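Local coordinates for tyrosine aminotransferase (Leishmania infantum, PDB 4IX8), which probably transfers the amino group of tyrosine to 2-oxoglutarate with the help of pyridoxal 5'-phosphate, as related aminotransferases do, at residues Asn218-Asn226 with Pro369-Leu377. Residues are numbered along the deposited sequence; the frame is centred on the assembly and turned at random.
Sequences NPSNPCGSN and PQASMFVML
Asn221 stacks its flat amide, offset, over the CD2-CE2 rim of one face of the Phe374 ring, the two planes 19° apart and Asn221 CG 3.3 Å from Phe374 CE2. A chi1 of 170°, CG opposite the backbone N, carries the amide to the ring. ND2 bonds to O3 of the cofactor-bearing lysine at position 282, OD1 to Arg418; an amide suits this place, being flat enough to stack yet both donor and acceptor. On the ring's opposite face, Met373 CB lies over the centre.

Elsewhere the contact is apolar. Ala371 CB abuts the CB-CG edge of Pro219, 3.4 Å from its CB, close enough that a small residue suits the spot. The bent chain of Met376 brings SD to 3.8 Å from Pro222 CB.

Backbone polar groups join the segments too. Gln370 N donates to Gly224 O (2.7 Å), and a water bridges Cys223 O and Met376 N. Gly224, at positive phi and without a side chain, brings CA to 3.7 Å from Phe374 O.

Cis peptides before Pro219 and Pro222 and an ST motif, Ser220 OG accepting from Cys223 N, shape the turn that presents Asn221 and Gly224 O. Thus the loop after strand 211-217 of the larger sheet meets strand 374-379 of the smaller at the cofactor, consistent with ring and arginine fixing the amide so that its N-H meets O3.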
ATOM      1  N   ASN A 218     -15.360  -3.556  14.923  1.00 31.38           N
ATOM      2  CA  ASN A 218     -16.542  -4.348  15.149  1.00 28.73           C
ATOM      3  C   ASN A 218     -17.010  -5.070  13.885  1.00 31.95           C
ATOM      4  O   ASN A 218     -17.428  -4.432  12.954  1.00 34.39           O
ATOM      5  CB  ASN A 218     -17.665  -3.475  15.654  1.00 30.04           C
ATOM      6  CG  ASN A 218     -18.924  -4.286  15.906  1.00 33.70           C
ATOM      7  OD1 ASN A 218     -18.920  -5.204  16.713  1.00 31.94           O
ATOM      8  ND2 ASN A 218     -19.980  -3.981  15.187  1.00 32.55           N
ATOM      9  N   PRO A 219     -16.966  -6.400  13.855  1.00 30.19           N
ATOM     10  CA  PRO A 219     -16.523  -7.293  14.917  1.00 29.57           C
ATOM     11  C   PRO A 219     -15.054  -7.136  15.201  1.00 32.81           C
ATOM     12  O   PRO A 219     -14.325  -6.682  14.313  1.00 37.15           O
ATOM     13  CB  PRO A 219     -16.842  -8.688  14.362  1.00 34.62           C
ATOM     14  CG  PRO A 219     -17.941  -8.474  13.363  1.00 33.51           C
ATOM     15  CD  PRO A 219     -17.607  -7.125  12.748  1.00 35.33           C
ATOM     16  N   SER A 220     -14.604  -7.611  16.364  1.00 31.75           N
ATOM     17  CA  SER A 220     -13.257  -7.286  16.845  1.00 31.99           C
ATOM     18  C   SER A 220     -12.167  -8.349  16.623  1.00 31.21           C
ATOM     19  O   SER A 220     -12.367  -9.518  16.875  1.00 33.53           O
ATOM     20  CB  SER A 220     -13.313  -6.986  18.332  1.00 33.33           C
ATOM     21  OG  SER A 220     -12.004  -7.073  18.859  1.00 32.26           O
ATOM     22  N   ASN A 221     -11.033  -7.900  16.085  1.00 36.22           N
ATOM     23  CA  ASN A 221      -9.733  -8.535  16.233  1.00 30.05           C
ATOM     24  C   ASN A 221      -8.986  -7.717  17.289  1.00 28.15           C
ATOM     25  O   ASN A 221      -8.742  -6.554  17.041  1.00 30.17           O
ATOM     26  CB  ASN A 221      -8.977  -8.530  14.882  1.00 34.42           C
ATOM     27  CG  ASN A 221      -7.533  -8.966  15.014  1.00 36.98           C
ATOM     28  OD1 ASN A 221      -7.103  -9.413  16.091  1.00 36.70           O
ATOM     29  ND2 ASN A 221      -6.772  -8.862  13.919  1.00 31.74           N
ATOM     30  N   PRO A 222      -8.553  -8.309  18.426  1.00 29.15           N
ATOM     31  CA  PRO A 222      -8.424  -9.729  18.758  1.00 34.36           C
ATOM     32  C   PRO A 222      -9.545 -10.377  19.572  1.00 37.48           C
ATOM     33  O   PRO A 222      -9.366 -11.563  19.821  1.00 35.38           O
ATOM     34  CB  PRO A 222      -7.146  -9.745  19.602  1.00 34.44           C
ATOM     35  CG  PRO A 222      -7.249  -8.471  20.385  1.00 31.29           C
ATOM     36  CD  PRO A 222      -7.964  -7.482  19.502  1.00 30.69           C
ATOM     37  N   CYS A 223     -10.638  -9.695  19.942  1.00 36.76           N
ATOM     38  CA  CYS A 223     -11.524 -10.201  21.036  1.00 35.45           C
ATOM     39  C   CYS A 223     -12.636 -11.174  20.579  1.00 36.04           C
ATOM     40  O   CYS A 223     -13.199 -11.909  21.388  1.00 39.09           O
ATOM     41  CB  CYS A 223     -12.198  -9.014  21.745  1.00 31.58           C
ATOM     42  SG  CYS A 223     -11.029  -7.826  22.410  1.00 35.31           S
ATOM     43  N   GLY A 224     -12.970 -11.135  19.286  1.00 35.89           N
ATOM     44  CA  GLY A 224     -14.005 -11.989  18.730  1.00 33.23           C
ATOM     45  C   GLY A 224     -15.413 -11.500  19.029  1.00 38.86           C
ATOM     46  O   GLY A 224     -16.401 -12.209  18.812  1.00 47.08           O
ATOM     47  N   SER A 225     -15.509 -10.291  19.550  1.00 33.94           N
ATOM     48  CA  SER A 225     -16.788  -9.738  19.958  1.00 35.44           C
ATOM     49  C   SER A 225     -17.597  -9.279  18.772  1.00 34.01           C
ATOM     50  O   SER A 225     -17.054  -8.903  17.727  1.00 32.42           O
ATOM     51  CB  SER A 225     -16.584  -8.555  20.903  1.00 32.38           C
ATOM     52  OG  SER A 225     -15.768  -7.564  20.271  1.00 35.69           O
ATOM     53  N   ASN A 226     -18.906  -9.285  18.972  1.00 33.45           N
ATOM     54  CA  ASN A 226     -19.856  -8.725  18.043  1.00 33.36           C
ATOM     55  C   ASN A 226     -20.834  -7.885  18.801  1.00 40.75           C
ATOM     56  O   ASN A 226     -21.654  -8.417  19.536  1.00 44.62           O
ATOM     57  CB  ASN A 226     -20.594  -9.808  17.270  1.00 35.17           C
ATOM     58  CG  ASN A 226     -21.600  -9.241  16.311  1.00 39.76           C
ATOM     59  OD1 ASN A 226     -21.267  -8.392  15.461  1.00 38.04           O
ATOM     60  ND2 ASN A 226     -22.840  -9.699  16.423  1.00 37.78           N
ATOM     61  N   PRO A 369     -15.849 -16.473  21.220  1.00 49.52           N
ATOM     62  CA  PRO A 369     -15.974 -15.528  20.109  1.00 46.67           C
ATOM     63  C   PRO A 369     -17.360 -15.552  19.456  1.00 38.45           C
ATOM     64  O   PRO A 369     -17.896 -16.623  19.206  1.00 42.41           O
ATOM     65  CB  PRO A 369     -14.873 -15.997  19.136  1.00 41.75           C
ATOM     66  CG  PRO A 369     -14.619 -17.396  19.476  1.00 41.96           C
ATOM     67  CD  PRO A 369     -14.871 -17.533  20.942  1.00 48.55           C
ATOM     68  N   GLN A 370     -17.926 -14.390  19.165  1.00 38.53           N
ATOM     69  CA  GLN A 370     -19.181 -14.333  18.428  1.00 37.86           C
ATOM     70  C   GLN A 370     -18.943 -13.998  16.970  1.00 45.87           C
ATOM     71  O   GLN A 370     -19.889 -13.966  16.173  1.00 38.89           O
ATOM     72  CB  GLN A 370     -20.097 -13.291  19.049  1.00 51.10           C
ATOM     73  CG  GLN A 370     -20.473 -13.662  20.442  1.00 38.90           C
ATOM     74  CD  GLN A 370     -21.115 -15.024  20.472  1.00 50.17           C
ATOM     75  OE1 GLN A 370     -21.906 -15.387  19.587  1.00 45.96           O
ATOM     76  NE2 GLN A 370     -20.743 -15.819  21.480  1.00 48.03           N
ATOM     77  N   ALA A 371     -17.680 -13.740  16.630  1.00 35.82           N
ATOM     78  CA  ALA A 371     -17.319 -13.246  15.302  1.00 36.01           C
ATOM     79  C   ALA A 371     -15.817 -13.165  15.109  1.00 37.85           C
ATOM     80  O   ALA A 371     -15.039 -13.427  16.040  1.00 34.09           O
ATOM     81  CB  ALA A 371     -17.920 -11.881  15.076  1.00 41.20           C
ATOM     82  N   SER A 372     -15.430 -12.749  13.899  1.00 42.10           N
ATOM     83  CA  SER A 372     -14.028 -12.647  13.512  1.00 33.81           C
ATOM     84  C   SER A 372     -13.400 -14.041  13.689  1.00 33.61           C
ATOM     85  O   SER A 372     -14.129 -15.029  13.667  1.00 34.83           O
ATOM     86  CB  SER A 372     -13.311 -11.588  14.325  1.00 38.51           C
ATOM     87  OG  SER A 372     -11.981 -11.446  13.885  1.00 39.04           O
ATOM     88  N   MET A 373     -12.072 -14.111  13.843  1.00 46.53           N
ATOM     89  CA  MET A 373     -11.287 -15.377  13.791  1.00 46.62           C
ATOM     90  C   MET A 373     -10.404 -15.637  15.010  1.00 34.77           C
ATOM     91  O   MET A 373      -9.520 -16.498  14.974  1.00 43.50           O
ATOM     92  CB  MET A 373     -10.357 -15.383  12.568  1.00 53.27           C
ATOM     93  CG  MET A 373     -11.018 -15.330  11.202  1.00 62.49           C
ATOM     94  SD  MET A 373      -9.915 -14.667   9.909  1.00 55.28           S
ATOM     95  CE  MET A 373      -8.275 -15.161  10.444  1.00 67.06           C
ATOM     96  N   PHE A 374     -10.616 -14.877  16.073  1.00 42.53           N
ATOM     97  CA  PHE A 374      -9.686 -14.864  17.195  1.00 37.47           C
ATOM     98  C   PHE A 374     -10.381 -15.034  18.524  1.00 41.31           C
ATOM     99  O   PHE A 374     -11.561 -14.741  18.662  1.00 39.89           O
ATOM    100  CB  PHE A 374      -8.916 -13.548  17.223  1.00 46.06           C
ATOM    101  CG  PHE A 374      -8.286 -13.176  15.900  1.00 44.29           C
ATOM    102  CD1 PHE A 374      -7.079 -13.736  15.509  1.00 37.58           C
ATOM    103  CD2 PHE A 374      -8.907 -12.292  15.049  1.00 31.33           C
ATOM    104  CE1 PHE A 374      -6.518 -13.401  14.316  1.00 35.96           C
ATOM    105  CE2 PHE A 374      -8.326 -11.948  13.851  1.00 40.61           C
ATOM    106  CZ  PHE A 374      -7.137 -12.495  13.496  1.00 40.46           C
ATOM    107  N   VAL A 375      -9.624 -15.474  19.511  1.00 38.64           N
ATOM    108  CA  VAL A 375     -10.121 -15.514  20.855  1.00 36.90           C
ATOM    109  C   VAL A 375      -9.074 -14.892  21.767  1.00 41.29           C
ATOM    110  O   VAL A 375      -7.882 -14.911  21.451  1.00 37.95           O
ATOM    111  CB  VAL A 375     -10.471 -16.969  21.252  1.00 44.41           C
ATOM    112  CG1 VAL A 375      -9.221 -17.814  21.463  1.00 44.39           C
ATOM    113  CG2 VAL A 375     -11.345 -16.975  22.461  1.00 52.92           C
ATOM    114  N   MET A 376      -9.532 -14.258  22.844  1.00 44.54           N
ATOM    115  CA  MET A 376      -8.643 -13.706  23.850  1.00 36.83           C
ATOM    116  C   MET A 376      -8.764 -14.510  25.144  1.00 39.84           C
ATOM    117  O   MET A 376      -9.828 -14.563  25.769  1.00 43.07           O
ATOM    118  CB  MET A 376      -8.964 -12.241  24.102  1.00 35.55           C
ATOM    119  CG  MET A 376      -8.414 -11.295  23.059  1.00 43.03           C
ATOM    120  SD  MET A 376      -6.613 -11.144  23.088  1.00 41.12           S
ATOM    121  CE  MET A 376      -6.421  -9.729  24.171  1.00 39.53           C
ATOM    122  N   LEU A 377      -7.641 -15.081  25.561  1.00 42.59           N
ATOM    123  CA  LEU A 377      -7.564 -15.931  26.739  1.00 44.37           C
ATOM    124  C   LEU A 377      -7.098 -15.071  27.878  1.00 48.79           C
ATOM    125  O   LEU A 377      -6.043 -14.457  27.773  1.00 44.79           O
ATOM    126  CB  LEU A 377      -6.594 -17.071  26.523  1.00 42.87           C
ATOM    127  CG  LEU A 377      -6.882 -17.835  25.238  1.00 47.48           C
ATOM    128  CD1 LEU A 377      -5.803 -18.883  25.063  1.00 46.77           C
ATOM    129  CD2 LEU A 377      -8.309 -18.492  25.282  1.00 44.45           C
TER
HETATM  130  O   HOH W   1     -12.216 -13.722  23.245  1.00 41.62           O